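Local structure of restriction endonuclease S subunits (3OKG) at residues 32-37 with 126-131; 133-138 with 179-184; 144-149 with 157-162; 49-54 with 79-84. The protein probably serves as the DNA-binding specificity subunit of a type I restriction-modification system, forming a methyltransferase together with M polypeptides. All coordinates share one frame; numbering follows the deposited sequence.

In the fold
All four contacts lie in the first of two DNA specificity regions. Contacts 2 and 4 are buried; contacts 1 and 3 are partly buried and include exposed residues. Contacts 1 and 2 share helix 130-137 and touch directly, Ala128 and Val34 packing on Leu133 and Glu131 on Val181. Contact 4 belongs to the beta sheet and contact 3 to the neck of a loop, and a salt bridge from Lys83 to Asp161 ties these two together. Aliphatic groups carry contacts 1 and 3, whereas contacts 2 and 4 each lay a methyl over a ring. Bound sulfates lie at the polar margins of contacts 3 and 4.

Contact 1 (32-37 with 126-131); sequences GEVCLP and EFAEPE
Val34 faces Phe127 and Ala128 with one methyl for each, joining two loops of the first DNA specificity (target recognition) domain: the one that follows strand 27-30 and the one that leads into helix 130-137. CG1 of Val34 comes to 3.6 Å from CB of Phe127, while CG2 of Val34 lies 3.9 Å from CB of Ala128. This pairing depends on the valine rotamer, with CG1 opposite the carbonyl carbon (chi1 -57°) and CG2 set between the backbone N and that carbon. Val34 and Phe127 cross at a slant, and CB, the root of the aromatic side chain, does most of the touching. The ring itself only skirts the other loop, its CD2 lying 4.3 Å from the carbonyl O of Glu33. Val34 also packs on Ile169 and Leu171 of strand 168-171, which contributes to its burial; Phe127, by contrast, is exposed. Gln177 of helix 174-216 holds the backbone around Ala128, binding O of Phe127 through NE2 and N of Glu129 through OE1. Glu129 is the N-cap residue of helix 130-137, and its OE2 makes a salt bridge to Arg178. The loop carrying Val34 is itself folded back in a tight turn, in which N of Cys35 donates to O of Gly32 at 3.1 Å.

Contact 2 (133-138 with 179-184); sequences LFHLCR and RIVAKV
A CH-pi contact between two helices, His135 of helix 130-137 against Val184 of helix 174-216, packs the globular domain on the long helix that begins a predicted coiled coil. CG1 of Val184 sits over one face of the imidazole, 3.9 Å from the ring centroid and 22° off the ring normal. It is displaced toward the rim, so that its nearest ring atom is ND1 of His135 at 3.7 Å. The two side chains run past each other in opposite directions. Val184 presents this methyl because CG1 stands opposite its own backbone N (chi1 162°). The other face of the imidazole is occupied by CD2 of Phe134, 3.8 Å above the plane and over its centre, which leaves the ring sandwiched between an aromatic neighbour and a methyl. One turn back along the long helix, CG1 of Val181 reaches 4.3 Å from CD2 of His135 at an oblique angle. Leu404 of helix 392-407 touches both His135 and Val184, bringing a third helix to the junction. The two ring nitrogens fare differently. NE2 of His135 is hydrogen-bonded to OE2 of Glu185, one residue past Val184, whereas ND1 is buried under the valine methyl with no polar partner in the model. That asymmetry is consistent with a ring carrying its proton on NE2, its rotation set by the Glu185 bond, and with ND1 left unprotonated against hydrocarbon.

Contact 3 (144-149 with 157-162); sequences NQLTAS and PAVTDN. With SO4 (sulfate ion), chain F.
The nearest approach across this loop neck is a methyl against a backbone carbonyl: CB of Ala148 lies 3.3 Å from O of Pro157, where the chain returns from a loop to enter helix 161-165 of the DNA specificity domain. The contact closes the neck of that loop, and Val159 is its apolar centre. CG2 of Val159 rests 3.9 Å from CB of Ala148 and 4.1 Å from CB of Leu146, and it also meets a polar neighbour, OG of Ser149, at 3.5 Å. Val159 also packs on Val164 of that helix.

Thr160 is the N-cap of the helix. Its OG1, held between the backbone N and the carbonyl carbon (chi1 66°), accepts from N of Asp163 and donates to O4 of a sulfate (chain F) at 3.1 Å. Replacing this threonine with an alanine would probably leave N of Asp163 without its cap and the sulfate without its hydroxyl donor. The anion, probably from the crystallisation liquor, lies beside the start of the helix, which may favour negative charge. The amide of Asn162 also holds the ion, ND2 donating to O2 of the sulfate at 3.0 Å with an N-H...O angle of 158°.

Contact 4 (49-54 with 79-84); sequences TYFVYV and SRARKV. With SO4 (sulfate ion), chain I; SO4 (sulfate ion), chain D.
Tyr53 takes the methyl of Ala81 over one face of its ring, a CH-pi contact with CB of Ala81 3.8 Å from the ring centroid and 27° off the normal. The methyl is shifted toward the rim, coming within 3.4 Å of CE1 of Tyr53. With CG opposite the backbone N (chi1 -176°), the tyrosine swings its far end nearer to the other segment, and OH reaches CB of Arg80 at 3.6 Å. Phe51 flanks the same methyl, its CE1 lying 4.1 Å from CB of Ala81. With an alanine in place of Tyr53, the Ala81 methyl would probably lose the ring face that covers it and a gap would open beside Arg80.

Farther out, the backbone shapes the position of Ala81: it is the centre of an inverse gamma turn, and its O receives NH1 of Arg82 at 2.9 Å. That bond is nearly straight at 166°, but the donor stands well above the carbonyl plane. Arg80 extends away from the tyrosine, and its NH1 donates to O1 of a sulfate (chain D) at 2.8 Å; Ser115 and Ile56 also bind this ion. Ile113 touches both Phe51 and Ala81. It belongs to strand 113-115, which runs between strands 50-54 and 81-84, so the rings of Phe51 and Tyr53 reach Ala81 across an intervening strand of the mixed beta sheet in the target recognition domain.

Contact 1 (32-37 with 126-131)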
loop_
_atom_site.group_PDB
_atom_site.type_symbol
_atom_site.label_atom_id
_atom_site.label_comp_id
_atom_site.label_asym_id
_atom_site.label_seq_id
_atom_site.Cartn_x
_atom_site.Cartn_y
_atom_site.Cartn_z
ATOM N N GLY A 32 -11.613 -10.344 32.606
ATOM C CA GLY A 32 -11.390 -9.960 33.996
ATOM C C GLY A 32 -11.170 -11.142 34.937
ATOM O O GLY A 32 -10.509 -11.020 35.967
ATOM N N GLU A 33 -11.718 -12.299 34.582
ATOM C CA GLU A 33 -11.604 -13.474 35.432
ATOM C C GLU A 33 -10.172 -13.973 35.513
ATOM O O GLU A 33 -9.814 -14.672 36.442
ATOM C CB GLU A 33 -12.493 -14.614 34.899
ATOM C CG GLU A 33 -14.003 -14.353 34.961
ATOM C CD GLU A 33 -14.782 -15.624 34.589
ATOM O OE1 GLU A 33 -14.818 -16.551 35.404
ATOM O OE2 GLU A 33 -15.284 -15.714 33.460
ATOM N N VAL A 34 -9.361 -13.655 34.508
ATOM C CA VAL A 34 -7.952 -14.058 34.542
ATOM C C VAL A 34 -7.023 -12.836 34.707
ATOM O O VAL A 34 -5.844 -12.899 34.396
ATOM C CB VAL A 34 -7.584 -14.928 33.310
ATOM C CG1 VAL A 34 -8.476 -16.146 33.252
ATOM C CG2 VAL A 34 -7.709 -14.117 32.013
ATOM N N CYS A 35 -7.553 -11.750 35.271
ATOM C CA CYS A 35 -6.750 -10.567 35.569
ATOM C C CYS A 35 -6.618 -10.344 37.073
ATOM O O CYS A 35 -7.421 -10.855 37.860
ATOM C CB CYS A 35 -7.400 -9.314 34.963
ATOM S SG CYS A 35 -7.337 -9.277 33.151
ATOM N N LEU A 36 -5.613 -9.559 37.455
ATOM C CA LEU A 36 -5.388 -9.181 38.846
ATOM C C LEU A 36 -5.701 -7.704 39.071
ATOM O O LEU A 36 -5.719 -6.913 38.128
ATOM C CB LEU A 36 -3.922 -9.440 39.222
ATOM C CG LEU A 36 -3.371 -10.866 39.050
ATOM C CD1 LEU A 36 -1.859 -10.879 39.320
ATOM C CD2 LEU A 36 -4.095 -11.836 39.972
ATOM N N PRO A 37 -5.883 -7.307 40.340
ATOM C CA PRO A 37 -6.114 -5.890 40.611
ATOM C C PRO A 37 -4.863 -5.068 40.270
ATOM O O PRO A 37 -3.741 -5.586 40.240
ATOM C CB PRO A 37 -6.389 -5.858 42.118
ATOM C CG PRO A 37 -6.699 -7.270 42.496
ATOM C CD PRO A 37 -5.903 -8.118 41.567
ATOM N N GLU A 126 -1.714 -17.945 37.127
ATOM C CA GLU A 126 -2.289 -19.264 37.357
ATOM C C GLU A 126 -3.190 -19.680 36.191
ATOM O O GLU A 126 -3.495 -20.855 36.045
ATOM C CB GLU A 126 -3.062 -19.306 38.683
ATOM C CG GLU A 126 -2.142 -19.369 39.900
ATOM C CD GLU A 126 -1.665 -20.802 40.188
ATOM O OE1 GLU A 126 -2.350 -21.526 40.948
ATOM O OE2 GLU A 126 -0.606 -21.204 39.657
ATOM N N PHE A 127 -3.617 -18.724 35.370
ATOM C CA PHE A 127 -4.642 -19.018 34.337
ATOM C C PHE A 127 -4.258 -18.536 32.957
ATOM O O PHE A 127 -4.725 -19.086 31.970
ATOM C CB PHE A 127 -5.990 -18.352 34.654
ATOM C CG PHE A 127 -6.590 -18.769 35.976
ATOM C CD1 PHE A 127 -6.852 -20.105 36.246
ATOM C CD2 PHE A 127 -6.896 -17.815 36.943
ATOM C CE1 PHE A 127 -7.405 -20.484 37.464
ATOM C CE2 PHE A 127 -7.465 -18.182 38.184
ATOM C CZ PHE A 127 -7.709 -19.520 38.439
ATOM N N ALA A 128 -3.454 -17.476 32.881
ATOM C CA ALA A 128 -3.194 -16.861 31.580
ATOM C C ALA A 128 -1.770 -16.375 31.473
ATOM O O ALA A 128 -1.212 -15.809 32.431
ATOM C CB ALA A 128 -4.180 -15.680 31.340
ATOM N N GLU A 129 -1.200 -16.549 30.295
ATOM C CA GLU A 129 0.116 -15.998 29.962
ATOM C C GLU A 129 -0.032 -14.565 29.439
ATOM O O GLU A 129 -0.887 -14.318 28.585
ATOM C CB GLU A 129 0.732 -16.827 28.844
ATOM C CG GLU A 129 1.012 -18.254 29.258
ATOM C CD GLU A 129 2.266 -18.366 30.100
ATOM O OE1 GLU A 129 3.133 -17.484 29.985
ATOM O OE2 GLU A 129 2.375 -19.334 30.868
ATOM N N PRO A 130 0.789 -13.627 29.946
ATOM C CA PRO A 130 0.721 -12.236 29.459
ATOM C C PRO A 130 0.781 -12.134 27.929
ATOM O O PRO A 130 0.032 -11.372 27.344
ATOM C CB PRO A 130 1.962 -11.568 30.096
ATOM C CG PRO A 130 2.149 -12.327 31.423
ATOM C CD PRO A 130 1.648 -13.767 31.146
ATOM N N GLU A 131 1.669 -12.885 27.291
ATOM C CA GLU A 131 1.828 -12.766 25.842
ATOM C C GLU A 131 0.571 -13.262 25.126
ATOM O O GLU A 131 0.233 -12.770 24.034
ATOM C CB GLU A 131 3.044 -13.576 25.358
ATOM C CG GLU A 131 4.410 -12.977 25.741
ATOM C CD GLU A 131 4.793 -13.134 27.232
ATOM O OE1 GLU A 131 5.790 -12.482 27.628
ATOM O OE2 GLU A 131 4.131 -13.890 28.009
#

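Contact 2 (133-138 with 179-184)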
loop_
_atom_site.group_PDB
_atom_site.type_symbol
_atom_site.label_atom_id
_atom_site.label_comp_id
_atom_site.label_asym_id
_atom_site.label_seq_id
_atom_site.Cartn_x
_atom_site.Cartn_y
_atom_site.Cartn_z
ATOM N N LEU A 133 -2.547 -13.081 26.463
ATOM C CA LEU A 133 -3.494 -11.953 26.595
ATOM C C LEU A 133 -3.214 -10.806 25.608
ATOM O O LEU A 133 -4.136 -10.193 25.048
ATOM C CB LEU A 133 -3.553 -11.420 28.043
ATOM C CG LEU A 133 -3.992 -12.441 29.106
ATOM C CD1 LEU A 133 -4.192 -11.729 30.435
ATOM C CD2 LEU A 133 -5.326 -13.125 28.692
ATOM N N PHE A 134 -1.939 -10.480 25.426
ATOM C CA PHE A 134 -1.570 -9.408 24.500
ATOM C C PHE A 134 -2.146 -9.718 23.117
ATOM O O PHE A 134 -2.859 -8.908 22.527
ATOM C CB PHE A 134 -0.036 -9.344 24.396
ATOM C CG PHE A 134 0.461 -8.518 23.237
ATOM C CD1 PHE A 134 0.038 -7.199 23.066
ATOM C CD2 PHE A 134 1.357 -9.052 22.322
ATOM C CE1 PHE A 134 0.520 -6.409 21.998
ATOM C CE2 PHE A 134 1.832 -8.266 21.239
ATOM C CZ PHE A 134 1.379 -6.943 21.088
ATOM N N HIS A 135 -1.821 -10.891 22.586
ATOM C CA HIS A 135 -2.278 -11.212 21.223
ATOM C C HIS A 135 -3.785 -11.335 21.110
ATOM O O HIS A 135 -4.399 -10.863 20.168
ATOM C CB HIS A 135 -1.592 -12.481 20.718
ATOM C CG HIS A 135 -0.161 -12.266 20.380
ATOM N ND1 HIS A 135 0.234 -11.497 19.311
ATOM C CD2 HIS A 135 0.979 -12.736 20.950
ATOM C CE1 HIS A 135 1.555 -11.480 19.243
ATOM N NE2 HIS A 135 2.031 -12.228 20.228
ATOM N N LEU A 136 -4.383 -11.931 22.136
ATOM C CA LEU A 136 -5.833 -12.025 22.233
ATOM C C LEU A 136 -6.484 -10.643 22.212
ATOM O O LEU A 136 -7.438 -10.415 21.470
ATOM C CB LEU A 136 -6.236 -12.776 23.505
ATOM C CG LEU A 136 -7.666 -13.320 23.547
ATOM C CD1 LEU A 136 -7.991 -14.076 22.268
ATOM C CD2 LEU A 136 -7.868 -14.207 24.766
ATOM N N CYS A 137 -5.969 -9.721 23.025
ATOM C CA CYS A 137 -6.527 -8.377 23.075
ATOM C C CYS A 137 -6.381 -7.578 21.795
ATOM O O CYS A 137 -7.108 -6.609 21.584
ATOM C CB CYS A 137 -5.943 -7.590 24.248
ATOM S SG CYS A 137 -6.599 -8.213 25.794
ATOM N N ARG A 138 -5.432 -7.955 20.942
ATOM C CA ARG A 138 -5.325 -7.285 19.645
ATOM C C ARG A 138 -6.340 -7.767 18.610
ATOM O O ARG A 138 -6.423 -7.201 17.507
ATOM C CB ARG A 138 -3.899 -7.442 19.102
ATOM C CG ARG A 138 -2.950 -6.582 19.915
ATOM C CD ARG A 138 -1.623 -6.402 19.286
ATOM N NE ARG A 138 -1.675 -5.958 17.901
ATOM C CZ ARG A 138 -1.646 -4.699 17.486
ATOM N NH1 ARG A 138 -1.605 -3.696 18.347
ATOM N NH2 ARG A 138 -1.659 -4.456 16.188
ATOM N N ARG A 179 2.340 -22.111 23.246
ATOM C CA ARG A 179 2.571 -22.639 21.905
ATOM C C ARG A 179 1.943 -21.725 20.851
ATOM O O ARG A 179 2.556 -21.392 19.833
ATOM C CB ARG A 179 1.943 -24.023 21.787
ATOM C CG ARG A 179 2.237 -24.666 20.456
ATOM C CD ARG A 179 1.407 -25.923 20.245
ATOM N NE ARG A 179 1.380 -26.262 18.829
ATOM C CZ ARG A 179 0.362 -25.995 18.024
ATOM N NH1 ARG A 179 -0.731 -25.414 18.505
ATOM N NH2 ARG A 179 0.432 -26.327 16.745
ATOM N N ILE A 180 0.701 -21.328 21.100
ATOM C CA ILE A 180 0.030 -20.396 20.192
ATOM C C ILE A 180 0.774 -19.067 20.054
ATOM O O ILE A 180 0.870 -18.528 18.971
ATOM C CB ILE A 180 -1.424 -20.143 20.652
ATOM C CG1 ILE A 180 -2.239 -21.431 20.482
ATOM C CG2 ILE A 180 -2.054 -18.940 19.847
ATOM C CD1 ILE A 180 -3.603 -21.426 21.130
ATOM N N VAL A 181 1.269 -18.516 21.158
ATOM C CA VAL A 181 2.044 -17.273 21.080
ATOM C C VAL A 181 3.245 -17.414 20.143
ATOM O O VAL A 181 3.555 -16.517 19.314
ATOM C CB VAL A 181 2.566 -16.876 22.490
ATOM C CG1 VAL A 181 3.651 -15.806 22.369
ATOM C CG2 VAL A 181 1.406 -16.410 23.386
ATOM N N ALA A 182 3.937 -18.544 20.260
ATOM C CA ALA A 182 5.107 -18.771 19.423
ATOM C C ALA A 182 4.725 -18.858 17.937
ATOM O O ALA A 182 5.425 -18.313 17.082
ATOM C CB ALA A 182 5.878 -20.053 19.873
ATOM N N LYS A 183 3.615 -19.532 17.646
ATOM C CA LYS A 183 3.190 -19.711 16.257
ATOM C C LYS A 183 2.735 -18.392 15.659
ATOM O O LYS A 183 3.051 -18.081 14.517
ATOM C CB LYS A 183 2.030 -20.704 16.155
ATOM C CG LYS A 183 2.355 -22.114 16.633
ATOM C CD LYS A 183 3.249 -22.854 15.640
ATOM C CE LYS A 183 3.286 -24.360 15.925
ATOM N NZ LYS A 183 3.872 -25.134 14.785
ATOM N N VAL A 184 1.991 -17.610 16.437
ATOM C CA VAL A 184 1.535 -16.303 15.954
ATOM C C VAL A 184 2.710 -15.390 15.632
ATOM O O VAL A 184 2.768 -14.765 14.561
ATOM C CB VAL A 184 0.629 -15.628 17.006
ATOM C CG1 VAL A 184 0.507 -14.126 16.725
ATOM C CG2 VAL A 184 -0.747 -16.333 17.069
#

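Contact 3 (144-149 with 157-162)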
loop_
_atom_site.group_PDB
_atom_site.type_symbol
_atom_site.label_atom_id
_atom_site.label_comp_id
_atom_site.label_asym_id
_atom_site.label_seq_id
_atom_site.Cartn_x
_atom_site.Cartn_y
_atom_site.Cartn_z
ATOM N N ASN A 144 -14.836 -5.976 18.807
ATOM C CA ASN A 144 -16.182 -6.067 18.295
ATOM C C ASN A 144 -17.196 -6.297 19.420
ATOM O O ASN A 144 -18.416 -6.162 19.222
ATOM C CB ASN A 144 -16.240 -7.150 17.220
ATOM C CG ASN A 144 -15.526 -6.728 15.894
ATOM O OD1 ASN A 144 -15.115 -5.565 15.707
ATOM N ND2 ASN A 144 -15.383 -7.689 14.977
ATOM N N GLN A 145 -16.688 -6.611 20.610
ATOM C CA GLN A 145 -17.564 -6.819 21.772
ATOM C C GLN A 145 -17.819 -5.543 22.574
ATOM O O GLN A 145 -18.671 -5.508 23.480
ATOM C CB GLN A 145 -16.969 -7.876 22.696
ATOM C CG GLN A 145 -16.982 -9.281 22.143
ATOM C CD GLN A 145 -16.440 -10.249 23.177
ATOM O OE1 GLN A 145 -17.003 -10.382 24.254
ATOM N NE2 GLN A 145 -15.325 -10.902 22.867
ATOM N N LEU A 146 -17.090 -4.480 22.247
ATOM C CA LEU A 146 -17.183 -3.256 23.044
ATOM C C LEU A 146 -18.336 -2.394 22.536
ATOM O O LEU A 146 -18.208 -1.639 21.577
ATOM C CB LEU A 146 -15.853 -2.497 23.002
ATOM C CG LEU A 146 -14.722 -3.337 23.609
ATOM C CD1 LEU A 146 -13.403 -2.585 23.377
ATOM C CD2 LEU A 146 -14.950 -3.592 25.090
ATOM N N THR A 147 -19.477 -2.513 23.185
ATOM C CA THR A 147 -20.673 -1.899 22.636
ATOM C C THR A 147 -20.645 -0.375 22.542
ATOM O O THR A 147 -21.219 0.188 21.605
ATOM C CB THR A 147 -21.906 -2.385 23.409
ATOM O OG1 THR A 147 -21.790 -2.009 24.781
ATOM C CG2 THR A 147 -21.935 -3.849 23.315
ATOM N N ALA A 148 -19.967 0.283 23.487
ATOM C CA ALA A 148 -19.877 1.739 23.470
ATOM C C ALA A 148 -19.114 2.277 22.250
ATOM O O ALA A 148 -19.146 3.484 21.983
ATOM C CB ALA A 148 -19.254 2.280 24.768
ATOM N N SER A 149 -18.453 1.394 21.504
ATOM C CA SER A 149 -17.796 1.817 20.261
ATOM C C SER A 149 -18.749 1.894 19.087
ATOM O O SER A 149 -18.470 2.577 18.098
ATOM C CB SER A 149 -16.656 0.857 19.886
ATOM O OG SER A 149 -15.630 0.955 20.839
ATOM N N PRO A 157 -22.002 6.750 27.408
ATOM C CA PRO A 157 -20.587 6.762 27.822
ATOM C C PRO A 157 -19.644 6.139 26.784
ATOM O O PRO A 157 -20.027 5.256 26.029
ATOM C CB PRO A 157 -20.576 5.907 29.091
ATOM C CG PRO A 157 -21.996 6.006 29.645
ATOM C CD PRO A 157 -22.861 6.056 28.391
ATOM N N ALA A 158 -18.405 6.608 26.767
ATOM C CA ALA A 158 -17.367 5.980 25.956
ATOM C C ALA A 158 -16.993 4.628 26.603
ATOM O O ALA A 158 -17.519 4.293 27.671
ATOM C CB ALA A 158 -16.149 6.914 25.850
ATOM N N VAL A 159 -16.137 3.839 25.947
ATOM C CA VAL A 159 -15.718 2.545 26.499
ATOM C C VAL A 159 -15.037 2.715 27.859
ATOM O O VAL A 159 -14.248 3.641 28.046
ATOM C CB VAL A 159 -14.739 1.820 25.541
ATOM C CG1 VAL A 159 -14.118 0.572 26.228
ATOM C CG2 VAL A 159 -15.458 1.430 24.271
ATOM N N THR A 160 -15.334 1.818 28.799
ATOM C CA THR A 160 -14.741 1.863 30.138
ATOM C C THR A 160 -13.793 0.674 30.344
ATOM O O THR A 160 -13.839 -0.290 29.573
ATOM C CB THR A 160 -15.819 1.749 31.247
ATOM O OG1 THR A 160 -16.420 0.450 31.205
ATOM C CG2 THR A 160 -16.891 2.821 31.111
ATOM N N ASP A 161 -12.960 0.734 31.382
ATOM C CA ASP A 161 -12.079 -0.399 31.694
ATOM C C ASP A 161 -12.944 -1.637 31.987
ATOM O O ASP A 161 -12.639 -2.749 31.554
ATOM C CB ASP A 161 -11.220 -0.106 32.923
ATOM C CG ASP A 161 -10.176 0.989 32.686
ATOM O OD1 ASP A 161 -9.858 1.304 31.522
ATOM O OD2 ASP A 161 -9.674 1.545 33.682
ATOM N N ASN A 162 -14.021 -1.460 32.757
ATOM C CA ASN A 162 -14.908 -2.618 33.027
ATOM C C ASN A 162 -15.487 -3.253 31.753
ATOM O O ASN A 162 -15.640 -4.469 31.685
ATOM C CB ASN A 162 -16.045 -2.241 33.998
ATOM C CG ASN A 162 -15.544 -2.067 35.407
ATOM O OD1 ASN A 162 -14.510 -2.634 35.775
ATOM N ND2 ASN A 162 -16.247 -1.267 36.198
HETATM S S SO4 F . -18.405 1.089 34.767
HETATM O O1 SO4 F . -17.086 1.661 35.040
HETATM O O2 SO4 F . -18.833 0.274 35.909
HETATM O O3 SO4 F . -19.336 2.200 34.499
HETATM O O4 SO4 F . -18.333 0.234 33.584
#

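Contact 4 (49-54 with 79-84)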
loop_
_atom_site.group_PDB
_atom_site.type_symbol
_atom_site.label_atom_id
_atom_site.label_comp_id
_atom_site.label_asym_id
_atom_site.label_seq_id
_atom_site.Cartn_x
_atom_site.Cartn_y
_atom_site.Cartn_z
ATOM N N THR A 49 11.515 13.184 41.311
ATOM C CA THR A 49 11.799 11.826 40.885
ATOM C C THR A 49 11.309 11.599 39.461
ATOM O O THR A 49 10.170 11.882 39.151
ATOM C CB THR A 49 11.147 10.838 41.831
ATOM O OG1 THR A 49 11.708 11.022 43.138
ATOM C CG2 THR A 49 11.418 9.414 41.381
ATOM N N TYR A 50 12.196 11.129 38.589
ATOM C CA TYR A 50 11.804 10.844 37.222
ATOM C C TYR A 50 10.953 9.575 37.192
ATOM O O TYR A 50 11.199 8.645 37.954
ATOM C CB TYR A 50 13.046 10.663 36.343
ATOM C CG TYR A 50 13.586 11.985 35.828
ATOM C CD1 TYR A 50 12.982 12.625 34.761
ATOM C CD2 TYR A 50 14.685 12.601 36.440
ATOM C CE1 TYR A 50 13.456 13.857 34.286
ATOM C CE2 TYR A 50 15.176 13.840 35.963
ATOM C CZ TYR A 50 14.557 14.445 34.897
ATOM O OH TYR A 50 15.011 15.655 34.424
ATOM N N PHE A 51 9.960 9.541 36.314
ATOM C CA PHE A 51 9.283 8.282 36.006
ATOM C C PHE A 51 9.136 8.190 34.491
ATOM O O PHE A 51 9.243 9.199 33.787
ATOM C CB PHE A 51 7.902 8.226 36.676
ATOM C CG PHE A 51 6.920 9.176 36.090
ATOM C CD1 PHE A 51 5.918 8.726 35.233
ATOM C CD2 PHE A 51 6.994 10.529 36.375
ATOM C CE1 PHE A 51 5.012 9.605 34.675
ATOM C CE2 PHE A 51 6.089 11.422 35.818
ATOM C CZ PHE A 51 5.091 10.970 34.968
ATOM N N VAL A 52 8.902 6.986 33.977
ATOM C CA VAL A 52 8.693 6.844 32.543
ATOM C C VAL A 52 7.199 6.769 32.266
ATOM O O VAL A 52 6.486 6.007 32.937
ATOM C CB VAL A 52 9.392 5.591 31.995
ATOM C CG1 VAL A 52 9.134 5.490 30.501
ATOM C CG2 VAL A 52 10.901 5.659 32.262
ATOM N N TYR A 53 6.713 7.574 31.315
ATOM C CA TYR A 53 5.280 7.679 31.050
ATOM C C TYR A 53 4.942 7.070 29.700
ATOM O O TYR A 53 5.557 7.417 28.690
ATOM C CB TYR A 53 4.859 9.142 31.033
ATOM C CG TYR A 53 3.390 9.370 30.869
ATOM C CD1 TYR A 53 2.467 8.571 31.535
ATOM C CD2 TYR A 53 2.922 10.400 30.082
ATOM C CE1 TYR A 53 1.109 8.775 31.375
ATOM C CE2 TYR A 53 1.560 10.629 29.938
ATOM C CZ TYR A 53 0.667 9.811 30.599
ATOM O OH TYR A 53 -0.679 10.040 30.458
ATOM N N VAL A 54 3.971 6.163 29.698
ATOM C CA VAL A 54 3.435 5.592 28.463
ATOM C C VAL A 54 2.046 6.190 28.143
ATOM O O VAL A 54 1.069 5.899 28.817
ATOM C CB VAL A 54 3.315 4.052 28.575
ATOM C CG1 VAL A 54 2.923 3.472 27.227
ATOM C CG2 VAL A 54 4.648 3.424 29.074
ATOM N N SER A 79 -1.900 15.042 34.018
ATOM C CA SER A 79 -2.966 14.655 34.927
ATOM C C SER A 79 -3.393 13.208 34.721
ATOM O O SER A 79 -3.820 12.567 35.662
ATOM C CB SER A 79 -4.179 15.576 34.773
ATOM O OG SER A 79 -4.629 15.553 33.440
ATOM N N ARG A 80 -3.263 12.688 33.500
ATOM C CA ARG A 80 -3.624 11.285 33.222
ATOM C C ARG A 80 -2.565 10.276 33.642
ATOM O O ARG A 80 -2.770 9.056 33.566
ATOM C CB ARG A 80 -3.896 11.108 31.725
ATOM C CG ARG A 80 -5.217 11.696 31.272
ATOM C CD ARG A 80 -5.315 11.610 29.760
ATOM N NE ARG A 80 -6.596 12.106 29.292
ATOM C CZ ARG A 80 -6.934 12.174 28.010
ATOM N NH1 ARG A 80 -6.077 11.762 27.080
ATOM N NH2 ARG A 80 -8.124 12.650 27.658
ATOM N N ALA A 81 -1.411 10.765 34.062
ATOM C CA ALA A 81 -0.329 9.863 34.381
ATOM C C ALA A 81 -0.516 9.268 35.773
ATOM O O ALA A 81 0.064 9.750 36.737
ATOM C CB ALA A 81 1.047 10.568 34.238
ATOM N N ARG A 82 -1.331 8.214 35.890
ATOM C CA ARG A 82 -1.666 7.726 37.226
ATOM C C ARG A 82 -1.715 6.209 37.404
ATOM O O ARG A 82 -1.792 5.737 38.536
ATOM C CB ARG A 82 -2.987 8.342 37.718
ATOM C CG ARG A 82 -2.959 9.863 37.841
ATOM C CD ARG A 82 -2.175 10.371 39.056
ATOM N NE ARG A 82 -2.363 11.817 39.203
ATOM C CZ ARG A 82 -1.754 12.745 38.467
ATOM N NH1 ARG A 82 -0.872 12.405 37.523
ATOM N NH2 ARG A 82 -2.028 14.028 38.681
ATOM N N LYS A 83 -1.672 5.444 36.317
ATOM C CA LYS A 83 -1.814 3.982 36.461
ATOM C C LYS A 83 -0.455 3.328 36.457
ATOM O O LYS A 83 0.317 3.536 35.533
ATOM C CB LYS A 83 -2.692 3.391 35.340
ATOM C CG LYS A 83 -4.173 3.734 35.498
ATOM C CD LYS A 83 -5.040 3.109 34.400
ATOM C CE LYS A 83 -6.533 3.363 34.706
ATOM N NZ LYS A 83 -7.421 2.743 33.688
ATOM N N VAL A 84 -0.178 2.528 37.491
ATOM C CA VAL A 84 1.121 1.896 37.638
ATOM C C VAL A 84 1.140 0.663 36.753
ATOM O O VAL A 84 0.225 -0.142 36.800
ATOM C CB VAL A 84 1.355 1.440 39.080
ATOM C CG1 VAL A 84 2.588 0.574 39.168
ATOM C CG2 VAL A 84 1.458 2.635 40.015
HETATM S S SO4 I . 11.106 13.453 45.804
HETATM O O1 SO4 I . 12.492 13.221 46.195
HETATM O O2 SO4 I . 10.271 12.480 46.500
HETATM O O3 SO4 I . 10.678 14.807 46.153
HETATM O O4 SO4 I . 10.979 13.302 44.355
HETATM S S SO4 D . -3.395 9.782 26.235
HETATM O O1 SO4 D . -3.817 10.125 27.582
HETATM O O2 SO4 D . -2.731 8.475 26.271
HETATM O O3 SO4 D . -4.564 9.650 25.371
HETATM O O4 SO4 D . -2.484 10.789 25.729
#